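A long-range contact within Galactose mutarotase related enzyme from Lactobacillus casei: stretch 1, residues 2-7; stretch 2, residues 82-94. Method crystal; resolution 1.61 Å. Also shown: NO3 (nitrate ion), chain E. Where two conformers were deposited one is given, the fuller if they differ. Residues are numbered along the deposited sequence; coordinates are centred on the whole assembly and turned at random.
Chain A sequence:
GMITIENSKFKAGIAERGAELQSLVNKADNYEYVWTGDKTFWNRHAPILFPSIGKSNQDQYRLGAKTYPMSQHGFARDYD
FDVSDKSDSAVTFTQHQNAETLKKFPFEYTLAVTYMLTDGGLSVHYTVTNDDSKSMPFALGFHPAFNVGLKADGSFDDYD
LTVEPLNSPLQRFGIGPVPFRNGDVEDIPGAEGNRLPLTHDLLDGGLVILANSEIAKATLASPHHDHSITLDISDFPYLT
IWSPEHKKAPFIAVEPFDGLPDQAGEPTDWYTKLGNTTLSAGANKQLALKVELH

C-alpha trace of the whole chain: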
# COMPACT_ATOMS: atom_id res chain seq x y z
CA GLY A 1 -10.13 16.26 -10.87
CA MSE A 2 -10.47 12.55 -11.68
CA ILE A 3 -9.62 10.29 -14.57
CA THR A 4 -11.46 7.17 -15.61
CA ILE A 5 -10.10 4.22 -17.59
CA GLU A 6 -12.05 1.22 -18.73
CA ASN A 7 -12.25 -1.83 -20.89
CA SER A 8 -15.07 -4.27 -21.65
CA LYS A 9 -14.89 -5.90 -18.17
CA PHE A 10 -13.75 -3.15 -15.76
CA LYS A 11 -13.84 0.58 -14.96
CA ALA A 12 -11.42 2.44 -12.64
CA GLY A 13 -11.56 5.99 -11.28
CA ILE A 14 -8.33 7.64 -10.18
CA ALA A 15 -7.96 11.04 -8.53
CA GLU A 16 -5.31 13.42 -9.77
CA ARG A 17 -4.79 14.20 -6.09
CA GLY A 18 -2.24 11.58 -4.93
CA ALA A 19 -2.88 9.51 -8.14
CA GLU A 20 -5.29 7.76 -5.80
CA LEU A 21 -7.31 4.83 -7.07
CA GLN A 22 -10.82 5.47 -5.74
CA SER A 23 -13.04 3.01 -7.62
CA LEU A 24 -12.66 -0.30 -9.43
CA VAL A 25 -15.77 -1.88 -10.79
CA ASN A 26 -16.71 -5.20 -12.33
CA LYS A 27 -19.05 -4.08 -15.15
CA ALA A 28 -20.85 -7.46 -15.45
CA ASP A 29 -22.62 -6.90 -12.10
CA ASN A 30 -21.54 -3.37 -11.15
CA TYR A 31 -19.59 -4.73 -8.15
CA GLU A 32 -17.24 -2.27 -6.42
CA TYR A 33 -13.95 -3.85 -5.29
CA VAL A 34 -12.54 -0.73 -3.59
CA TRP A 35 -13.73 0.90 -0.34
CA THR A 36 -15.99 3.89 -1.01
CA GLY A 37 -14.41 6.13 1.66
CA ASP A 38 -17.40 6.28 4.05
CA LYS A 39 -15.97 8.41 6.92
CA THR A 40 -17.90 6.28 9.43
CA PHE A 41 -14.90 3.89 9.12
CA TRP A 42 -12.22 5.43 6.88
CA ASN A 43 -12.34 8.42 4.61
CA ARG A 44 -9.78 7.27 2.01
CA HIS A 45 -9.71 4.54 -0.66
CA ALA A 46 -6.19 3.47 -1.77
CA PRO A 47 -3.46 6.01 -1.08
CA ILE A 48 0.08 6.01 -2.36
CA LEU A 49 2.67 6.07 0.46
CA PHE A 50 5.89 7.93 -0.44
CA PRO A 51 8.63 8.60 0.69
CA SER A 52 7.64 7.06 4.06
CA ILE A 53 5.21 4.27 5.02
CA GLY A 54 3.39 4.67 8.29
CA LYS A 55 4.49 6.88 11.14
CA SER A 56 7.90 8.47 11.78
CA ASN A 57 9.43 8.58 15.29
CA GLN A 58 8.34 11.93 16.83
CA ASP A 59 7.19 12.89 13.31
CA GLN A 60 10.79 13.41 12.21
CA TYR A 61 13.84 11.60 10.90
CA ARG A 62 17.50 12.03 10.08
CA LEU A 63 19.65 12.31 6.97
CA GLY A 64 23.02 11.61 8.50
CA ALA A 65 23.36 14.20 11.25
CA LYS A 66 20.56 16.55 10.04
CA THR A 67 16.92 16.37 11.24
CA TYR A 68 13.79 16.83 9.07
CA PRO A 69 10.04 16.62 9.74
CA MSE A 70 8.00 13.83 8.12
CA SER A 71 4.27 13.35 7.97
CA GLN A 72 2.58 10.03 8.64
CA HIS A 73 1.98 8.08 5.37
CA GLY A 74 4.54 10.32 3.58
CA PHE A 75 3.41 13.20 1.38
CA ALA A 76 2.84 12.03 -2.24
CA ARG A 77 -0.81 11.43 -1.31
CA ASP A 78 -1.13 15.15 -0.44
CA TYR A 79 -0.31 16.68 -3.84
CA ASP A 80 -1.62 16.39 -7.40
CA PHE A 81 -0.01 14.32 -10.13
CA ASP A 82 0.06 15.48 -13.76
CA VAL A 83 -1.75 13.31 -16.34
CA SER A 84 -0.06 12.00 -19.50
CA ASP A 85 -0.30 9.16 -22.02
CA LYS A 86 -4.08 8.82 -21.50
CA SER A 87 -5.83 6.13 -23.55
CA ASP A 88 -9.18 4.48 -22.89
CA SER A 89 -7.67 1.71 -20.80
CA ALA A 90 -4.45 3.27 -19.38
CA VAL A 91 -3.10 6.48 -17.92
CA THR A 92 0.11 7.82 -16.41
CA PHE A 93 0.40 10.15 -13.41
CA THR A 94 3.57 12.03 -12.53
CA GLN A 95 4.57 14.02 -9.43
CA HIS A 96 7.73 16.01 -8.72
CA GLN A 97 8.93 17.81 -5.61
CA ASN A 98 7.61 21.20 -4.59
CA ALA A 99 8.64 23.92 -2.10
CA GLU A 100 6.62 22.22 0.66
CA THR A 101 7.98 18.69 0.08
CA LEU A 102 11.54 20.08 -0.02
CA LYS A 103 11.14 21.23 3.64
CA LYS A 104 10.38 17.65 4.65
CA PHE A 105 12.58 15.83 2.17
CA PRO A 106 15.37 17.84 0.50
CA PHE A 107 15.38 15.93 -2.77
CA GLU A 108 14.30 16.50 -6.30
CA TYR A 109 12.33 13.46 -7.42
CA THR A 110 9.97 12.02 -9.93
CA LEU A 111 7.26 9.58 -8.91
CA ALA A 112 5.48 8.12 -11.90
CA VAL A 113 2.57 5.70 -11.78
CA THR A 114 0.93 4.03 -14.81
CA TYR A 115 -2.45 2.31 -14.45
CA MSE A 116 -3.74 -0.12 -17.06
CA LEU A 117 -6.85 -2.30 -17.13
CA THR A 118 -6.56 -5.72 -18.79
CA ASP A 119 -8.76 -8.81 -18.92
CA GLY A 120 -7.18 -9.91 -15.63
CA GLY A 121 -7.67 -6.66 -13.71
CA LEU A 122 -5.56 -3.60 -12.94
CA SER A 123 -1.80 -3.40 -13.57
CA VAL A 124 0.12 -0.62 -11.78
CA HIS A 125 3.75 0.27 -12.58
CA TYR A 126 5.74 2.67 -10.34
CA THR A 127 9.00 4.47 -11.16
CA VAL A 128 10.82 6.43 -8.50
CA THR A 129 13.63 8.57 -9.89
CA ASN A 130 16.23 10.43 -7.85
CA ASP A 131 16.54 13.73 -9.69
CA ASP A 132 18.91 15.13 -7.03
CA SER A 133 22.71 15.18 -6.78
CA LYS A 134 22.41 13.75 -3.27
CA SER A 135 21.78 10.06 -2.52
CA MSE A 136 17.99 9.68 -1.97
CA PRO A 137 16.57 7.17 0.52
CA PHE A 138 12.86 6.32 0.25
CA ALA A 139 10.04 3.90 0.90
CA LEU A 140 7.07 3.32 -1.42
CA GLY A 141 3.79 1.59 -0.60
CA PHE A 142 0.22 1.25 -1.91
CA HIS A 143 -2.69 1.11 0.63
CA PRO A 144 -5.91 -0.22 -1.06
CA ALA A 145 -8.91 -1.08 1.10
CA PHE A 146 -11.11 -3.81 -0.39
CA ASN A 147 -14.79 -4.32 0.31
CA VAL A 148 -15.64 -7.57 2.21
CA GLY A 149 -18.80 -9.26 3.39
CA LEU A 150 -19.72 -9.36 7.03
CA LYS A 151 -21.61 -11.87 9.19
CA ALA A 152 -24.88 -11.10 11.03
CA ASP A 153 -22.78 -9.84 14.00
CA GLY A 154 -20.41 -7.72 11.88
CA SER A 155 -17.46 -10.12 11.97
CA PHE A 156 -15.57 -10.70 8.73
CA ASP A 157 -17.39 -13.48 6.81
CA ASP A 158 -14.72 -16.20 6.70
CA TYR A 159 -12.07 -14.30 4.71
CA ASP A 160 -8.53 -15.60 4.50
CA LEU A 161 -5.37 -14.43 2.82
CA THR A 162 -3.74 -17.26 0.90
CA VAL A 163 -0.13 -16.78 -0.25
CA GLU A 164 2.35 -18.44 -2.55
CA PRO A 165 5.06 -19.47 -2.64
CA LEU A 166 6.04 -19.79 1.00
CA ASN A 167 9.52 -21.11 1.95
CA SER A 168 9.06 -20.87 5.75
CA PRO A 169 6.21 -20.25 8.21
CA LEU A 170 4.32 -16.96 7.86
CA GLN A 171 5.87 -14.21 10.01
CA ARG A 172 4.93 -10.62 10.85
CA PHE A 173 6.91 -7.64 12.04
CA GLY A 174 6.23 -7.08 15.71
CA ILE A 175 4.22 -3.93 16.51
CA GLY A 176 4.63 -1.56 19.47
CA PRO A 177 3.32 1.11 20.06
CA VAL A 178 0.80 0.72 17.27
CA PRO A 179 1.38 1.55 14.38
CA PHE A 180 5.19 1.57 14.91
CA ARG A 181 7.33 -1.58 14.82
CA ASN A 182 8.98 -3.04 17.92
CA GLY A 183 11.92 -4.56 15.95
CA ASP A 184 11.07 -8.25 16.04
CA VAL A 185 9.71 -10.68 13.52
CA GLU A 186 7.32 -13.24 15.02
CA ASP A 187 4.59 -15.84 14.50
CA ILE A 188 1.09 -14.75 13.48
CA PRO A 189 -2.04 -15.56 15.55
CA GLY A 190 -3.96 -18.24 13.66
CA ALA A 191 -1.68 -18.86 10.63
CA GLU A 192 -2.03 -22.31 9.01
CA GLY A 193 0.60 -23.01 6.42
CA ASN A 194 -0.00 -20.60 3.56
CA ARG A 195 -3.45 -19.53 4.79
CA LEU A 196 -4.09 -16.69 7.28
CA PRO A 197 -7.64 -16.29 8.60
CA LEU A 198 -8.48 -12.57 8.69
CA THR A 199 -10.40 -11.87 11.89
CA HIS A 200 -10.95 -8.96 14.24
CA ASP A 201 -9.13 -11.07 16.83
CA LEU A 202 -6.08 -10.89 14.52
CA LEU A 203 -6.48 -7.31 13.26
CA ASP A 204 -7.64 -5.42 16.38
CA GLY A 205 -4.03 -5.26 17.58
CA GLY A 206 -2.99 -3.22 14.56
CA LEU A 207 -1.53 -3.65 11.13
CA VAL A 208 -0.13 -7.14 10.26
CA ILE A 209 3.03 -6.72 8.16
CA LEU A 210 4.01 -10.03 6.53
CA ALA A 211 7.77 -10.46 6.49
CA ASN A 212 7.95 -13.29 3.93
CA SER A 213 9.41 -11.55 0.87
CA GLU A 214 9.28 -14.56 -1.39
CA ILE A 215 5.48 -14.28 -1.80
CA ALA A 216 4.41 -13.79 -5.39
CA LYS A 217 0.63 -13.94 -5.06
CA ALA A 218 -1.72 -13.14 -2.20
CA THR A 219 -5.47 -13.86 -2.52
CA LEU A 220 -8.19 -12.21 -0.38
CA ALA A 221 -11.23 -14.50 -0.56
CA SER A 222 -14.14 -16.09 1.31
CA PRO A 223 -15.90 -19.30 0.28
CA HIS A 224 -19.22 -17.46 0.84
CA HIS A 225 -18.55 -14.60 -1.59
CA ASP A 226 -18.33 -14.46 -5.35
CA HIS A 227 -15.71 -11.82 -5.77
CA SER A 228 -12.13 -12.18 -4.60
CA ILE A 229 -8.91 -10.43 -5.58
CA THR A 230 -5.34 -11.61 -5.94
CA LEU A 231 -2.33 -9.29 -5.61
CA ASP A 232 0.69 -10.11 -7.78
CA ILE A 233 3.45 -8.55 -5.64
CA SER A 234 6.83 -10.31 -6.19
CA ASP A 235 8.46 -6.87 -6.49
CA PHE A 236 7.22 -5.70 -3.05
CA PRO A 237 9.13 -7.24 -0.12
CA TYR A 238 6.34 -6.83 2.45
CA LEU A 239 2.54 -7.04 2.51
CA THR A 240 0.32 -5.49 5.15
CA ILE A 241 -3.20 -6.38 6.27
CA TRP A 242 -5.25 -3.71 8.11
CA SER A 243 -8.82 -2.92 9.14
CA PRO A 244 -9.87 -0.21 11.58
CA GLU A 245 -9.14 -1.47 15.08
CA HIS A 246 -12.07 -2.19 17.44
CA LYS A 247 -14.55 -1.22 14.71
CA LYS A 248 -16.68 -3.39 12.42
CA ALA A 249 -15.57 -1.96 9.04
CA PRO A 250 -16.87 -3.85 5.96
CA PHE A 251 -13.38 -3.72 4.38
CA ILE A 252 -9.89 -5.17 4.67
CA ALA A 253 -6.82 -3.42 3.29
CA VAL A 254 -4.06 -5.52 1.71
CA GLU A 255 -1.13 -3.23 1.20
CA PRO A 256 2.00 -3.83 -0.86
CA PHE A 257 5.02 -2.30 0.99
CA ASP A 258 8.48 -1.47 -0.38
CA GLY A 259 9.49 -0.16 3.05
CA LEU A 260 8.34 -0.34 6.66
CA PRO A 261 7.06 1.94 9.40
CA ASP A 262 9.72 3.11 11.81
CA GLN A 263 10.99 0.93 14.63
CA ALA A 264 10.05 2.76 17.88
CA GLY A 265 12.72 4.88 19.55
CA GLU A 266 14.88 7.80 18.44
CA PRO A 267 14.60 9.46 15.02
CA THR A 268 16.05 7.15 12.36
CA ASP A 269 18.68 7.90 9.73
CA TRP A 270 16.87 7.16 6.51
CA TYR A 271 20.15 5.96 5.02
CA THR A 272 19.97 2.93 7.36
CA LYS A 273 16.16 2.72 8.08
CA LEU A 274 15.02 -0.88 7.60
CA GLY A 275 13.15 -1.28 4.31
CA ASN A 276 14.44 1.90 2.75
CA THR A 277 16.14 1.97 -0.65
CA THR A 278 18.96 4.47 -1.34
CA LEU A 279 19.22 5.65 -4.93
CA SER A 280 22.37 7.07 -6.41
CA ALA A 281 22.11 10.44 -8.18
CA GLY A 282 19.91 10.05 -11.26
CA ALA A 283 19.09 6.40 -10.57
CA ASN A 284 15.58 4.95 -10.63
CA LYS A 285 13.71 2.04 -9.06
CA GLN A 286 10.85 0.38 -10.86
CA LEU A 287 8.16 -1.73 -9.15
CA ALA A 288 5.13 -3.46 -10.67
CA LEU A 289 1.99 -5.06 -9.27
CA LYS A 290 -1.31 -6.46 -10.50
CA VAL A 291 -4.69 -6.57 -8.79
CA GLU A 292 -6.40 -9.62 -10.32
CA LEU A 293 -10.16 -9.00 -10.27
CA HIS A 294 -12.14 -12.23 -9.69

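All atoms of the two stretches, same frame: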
# COMPACT_ATOMS: atom_id res chain seq x y z
N MSE A 2 -10.53 14.00 -11.65
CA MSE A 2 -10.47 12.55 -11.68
C MSE A 2 -10.34 12.07 -13.12
O MSE A 2 -10.78 12.76 -14.05
CB MSE A 2 -11.75 11.97 -11.09
CG MSE A 2 -11.86 12.07 -9.58
SE MSE A 2 -13.31 10.95 -8.96
CE MSE A 2 -14.79 12.20 -9.26
N ILE A 3 -9.78 10.88 -13.28
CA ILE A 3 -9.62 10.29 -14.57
C ILE A 3 -10.27 8.91 -14.49
O ILE A 3 -10.11 8.18 -13.49
CB ILE A 3 -8.12 10.09 -14.90
CG1 ILE A 3 -7.40 11.45 -14.93
CG2 ILE A 3 -7.93 9.34 -16.20
CD1 ILE A 3 -7.82 12.37 -16.09
N THR A 4 -10.97 8.54 -15.53
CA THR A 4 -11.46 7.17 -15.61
C THR A 4 -10.76 6.41 -16.75
O THR A 4 -10.43 7.00 -17.78
CB THR A 4 -12.99 7.10 -15.76
OG1 THR A 4 -13.41 7.63 -17.01
CG2 THR A 4 -13.70 7.84 -14.60
N ILE A 5 -10.53 5.13 -16.53
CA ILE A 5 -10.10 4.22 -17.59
C ILE A 5 -11.04 3.06 -17.55
O ILE A 5 -11.71 2.80 -16.54
CB ILE A 5 -8.62 3.78 -17.45
CG1 ILE A 5 -8.32 3.23 -16.04
CG2 ILE A 5 -7.64 4.98 -17.79
CD1 ILE A 5 -6.89 2.59 -15.89
N GLU A 6 -11.12 2.34 -18.66
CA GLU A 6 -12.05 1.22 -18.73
C GLU A 6 -11.79 0.33 -19.90
O GLU A 6 -11.17 0.75 -20.88
CB GLU A 6 -13.49 1.72 -18.81
CG GLU A 6 -13.88 2.49 -20.05
CD GLU A 6 -15.27 3.12 -19.86
OE1 GLU A 6 -16.28 2.39 -19.90
OE2 GLU A 6 -15.33 4.34 -19.60
N ASN A 7 -12.21 -0.91 -19.76
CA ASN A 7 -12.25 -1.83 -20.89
C ASN A 7 -13.60 -2.53 -20.86
O ASN A 7 -14.55 -2.06 -20.22
CB ASN A 7 -11.01 -2.75 -20.89
CG ASN A 7 -10.95 -3.65 -19.67
OD1 ASN A 7 -11.91 -3.75 -18.90
ND2 ASN A 7 -9.82 -4.34 -19.51
N ASP A 82 0.41 15.10 -12.39
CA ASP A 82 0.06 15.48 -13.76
C ASP A 82 -0.32 14.25 -14.56
O ASP A 82 0.26 13.19 -14.39
CB ASP A 82 1.25 16.15 -14.44
CG ASP A 82 1.57 17.51 -13.87
OD1 ASP A 82 0.68 18.16 -13.29
OD2 ASP A 82 2.72 17.91 -14.04
N VAL A 83 -1.26 14.42 -15.50
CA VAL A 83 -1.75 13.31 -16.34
C VAL A 83 -1.06 13.32 -17.73
O VAL A 83 -0.83 14.37 -18.34
CB VAL A 83 -3.27 13.45 -16.53
CG1 VAL A 83 -3.82 12.35 -17.53
CG2 VAL A 83 -3.95 13.39 -15.18
N SER A 84 -0.63 12.15 -18.18
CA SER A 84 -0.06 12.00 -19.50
C SER A 84 -0.39 10.61 -20.07
O SER A 84 -0.90 9.72 -19.34
CB SER A 84 1.46 12.17 -19.46
OG SER A 84 2.09 11.11 -18.75
N ASP A 85 -0.14 10.46 -21.37
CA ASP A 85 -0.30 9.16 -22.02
C ASP A 85 -1.65 8.50 -21.70
O ASP A 85 -1.73 7.29 -21.39
CB ASP A 85 0.87 8.26 -21.63
CG ASP A 85 2.20 8.73 -22.22
OD1 ASP A 85 2.17 9.54 -23.18
OD2 ASP A 85 3.25 8.28 -21.75
N LYS A 86 -2.71 9.29 -21.79
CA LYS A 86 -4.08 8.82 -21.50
C LYS A 86 -4.68 8.13 -22.72
O LYS A 86 -4.76 8.71 -23.81
CB LYS A 86 -4.97 9.98 -21.03
CG LYS A 86 -6.48 9.70 -20.92
CD LYS A 86 -6.80 8.69 -19.82
CE LYS A 86 -8.31 8.59 -19.50
NZ LYS A 86 -9.11 7.76 -20.42
N SER A 87 -5.05 6.87 -22.55
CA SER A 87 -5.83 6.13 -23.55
C SER A 87 -7.08 5.64 -22.84
O SER A 87 -7.28 5.95 -21.67
CB SER A 87 -5.03 4.96 -24.13
OG SER A 87 -4.83 3.99 -23.16
N ASP A 88 -7.93 4.87 -23.52
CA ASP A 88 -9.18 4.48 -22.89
C ASP A 88 -8.95 3.56 -21.72
O ASP A 88 -9.72 3.63 -20.75
CB ASP A 88 -10.12 3.84 -23.90
CG ASP A 88 -10.49 4.81 -25.00
OD1 ASP A 88 -10.69 6.00 -24.68
OD2 ASP A 88 -10.55 4.41 -26.17
N SER A 89 -7.89 2.74 -21.79
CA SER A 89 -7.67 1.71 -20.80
C SER A 89 -6.41 1.92 -19.95
O SER A 89 -6.11 1.09 -19.09
CB SER A 89 -7.63 0.35 -21.50
OG SER A 89 -6.74 0.42 -22.60
N ALA A 90 -5.69 3.03 -20.14
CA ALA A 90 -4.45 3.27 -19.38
C ALA A 90 -4.22 4.77 -19.21
O ALA A 90 -4.68 5.59 -20.03
CB ALA A 90 -3.16 2.64 -20.04
N VAL A 91 -3.44 5.10 -18.18
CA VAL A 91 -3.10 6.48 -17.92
C VAL A 91 -1.89 6.55 -17.04
O VAL A 91 -1.67 5.66 -16.22
CB VAL A 91 -4.28 7.24 -17.28
CG1 VAL A 91 -4.67 6.63 -15.94
CG2 VAL A 91 -3.92 8.76 -17.09
N THR A 92 -1.11 7.64 -17.18
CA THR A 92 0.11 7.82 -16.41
C THR A 92 -0.00 9.12 -15.61
O THR A 92 -0.49 10.16 -16.13
CB THR A 92 1.40 7.84 -17.31
OG1 THR A 92 1.56 6.57 -17.94
CG2 THR A 92 2.66 8.12 -16.50
N PHE A 93 0.37 9.02 -14.33
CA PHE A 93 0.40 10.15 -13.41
C PHE A 93 1.81 10.42 -12.94
O PHE A 93 2.53 9.50 -12.57
CB PHE A 93 -0.44 9.80 -12.17
CG PHE A 93 -1.92 9.73 -12.41
CD1 PHE A 93 -2.70 10.87 -12.34
CD2 PHE A 93 -2.54 8.52 -12.65
CE1 PHE A 93 -4.09 10.84 -12.52
CE2 PHE A 93 -3.94 8.45 -12.86
CZ PHE A 93 -4.73 9.61 -12.80
N THR A 94 2.22 11.68 -12.88
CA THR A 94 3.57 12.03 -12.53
C THR A 94 3.59 13.18 -11.55
O THR A 94 2.95 14.19 -11.74
CB THR A 94 4.39 12.44 -13.78
OG1 THR A 94 4.35 11.40 -14.77
CG2 THR A 94 5.90 12.65 -13.41
N NO3 E . -7.68 4.74 -26.98
O1 NO3 E . -8.02 4.65 -28.33
O2 NO3 E . -7.68 3.61 -26.17
O3 NO3 E . -7.28 5.99 -26.48

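When two segments of a chain pack without sharing a continuous ladder of backbone hydrogen bonds, a few polar links near a turn can accompany apolar side chains that fill the rest. The contact between the N-terminal strand of this mutarotase-related enzyme and the hairpin at residues 82-94 is a compact example.

The hairpin satisfies much of its own backbone: Asp82 and Thr94 pair in both directions, Asp82 N to Thr94 O at 2.8 Å and Thr94 N to Asp82 O at 2.9 Å; Ser84 and Thr92 repeat the pattern, with Ser84 N to Thr92 O at 2.9 Å and Thr92 N to Ser84 O at 3.0 Å. Nearer the turn, Ser87 N donates to Ala90 O at 2.9 Å, and Ala90 N makes a weak bond of 3.3 Å to Ser87 OG.

The turn still has a carbonyl to offer, and the first strand uses it. Glu6 N donates to Asp88 O at 2.8 Å, with an N-H...acceptor angle of 158°, the one backbone-to-backbone hydrogen bond across the contact. The same oxygen receives a CA-H...O contact from Ile5 CA at 3.2 Å. Glu6 O also lies 3.2 Å from Asp88 O, but both are acceptors and no bond joins them. The amide of Asp88 is satisfied from outside the protein: Asp88 N donates to O2 of the nitrate at 2.9 Å and 164°, the ion probably having come from the crystallisation liquor.

Lys86 provides the second polar link. Its CA-to-CB bond points sideways, yet the side chain reaches the first strand, where Lys86 NZ makes a weak hydrogen bond to Thr4 O at 3.0 Å. Lys86 NZ also donates to Ser87 O at 2.9 Å, so one ammonium group serves carbonyls from both stretches. Its aliphatic portion is used too, with Lys86 CE 3.4 Å from Ile3 CG2.

Alternation along the strand explains the apolar part. Ile3 and Ile5 point toward the hairpin, whereas Thr4 and Glu6 point away, and Glu6 OE1 finds its hydrogen bond elsewhere in the structure. Ile3 CG1 lies 4.0 Å from Val83 CG2 and 3.9 Å from Phe93 CZ, meeting that ring obliquely, while Ile3 CG2 is 4.1 Å from Val91 CG2. Ile5 CG2 packs 3.9 Å from Val91 CG1, so Val91 touches both isoleucines. The two strands run roughly antiparallel, at 147°, with axes no closer than 7.3 Å; side chains occupy the space between them, and the polar links gather toward the turn.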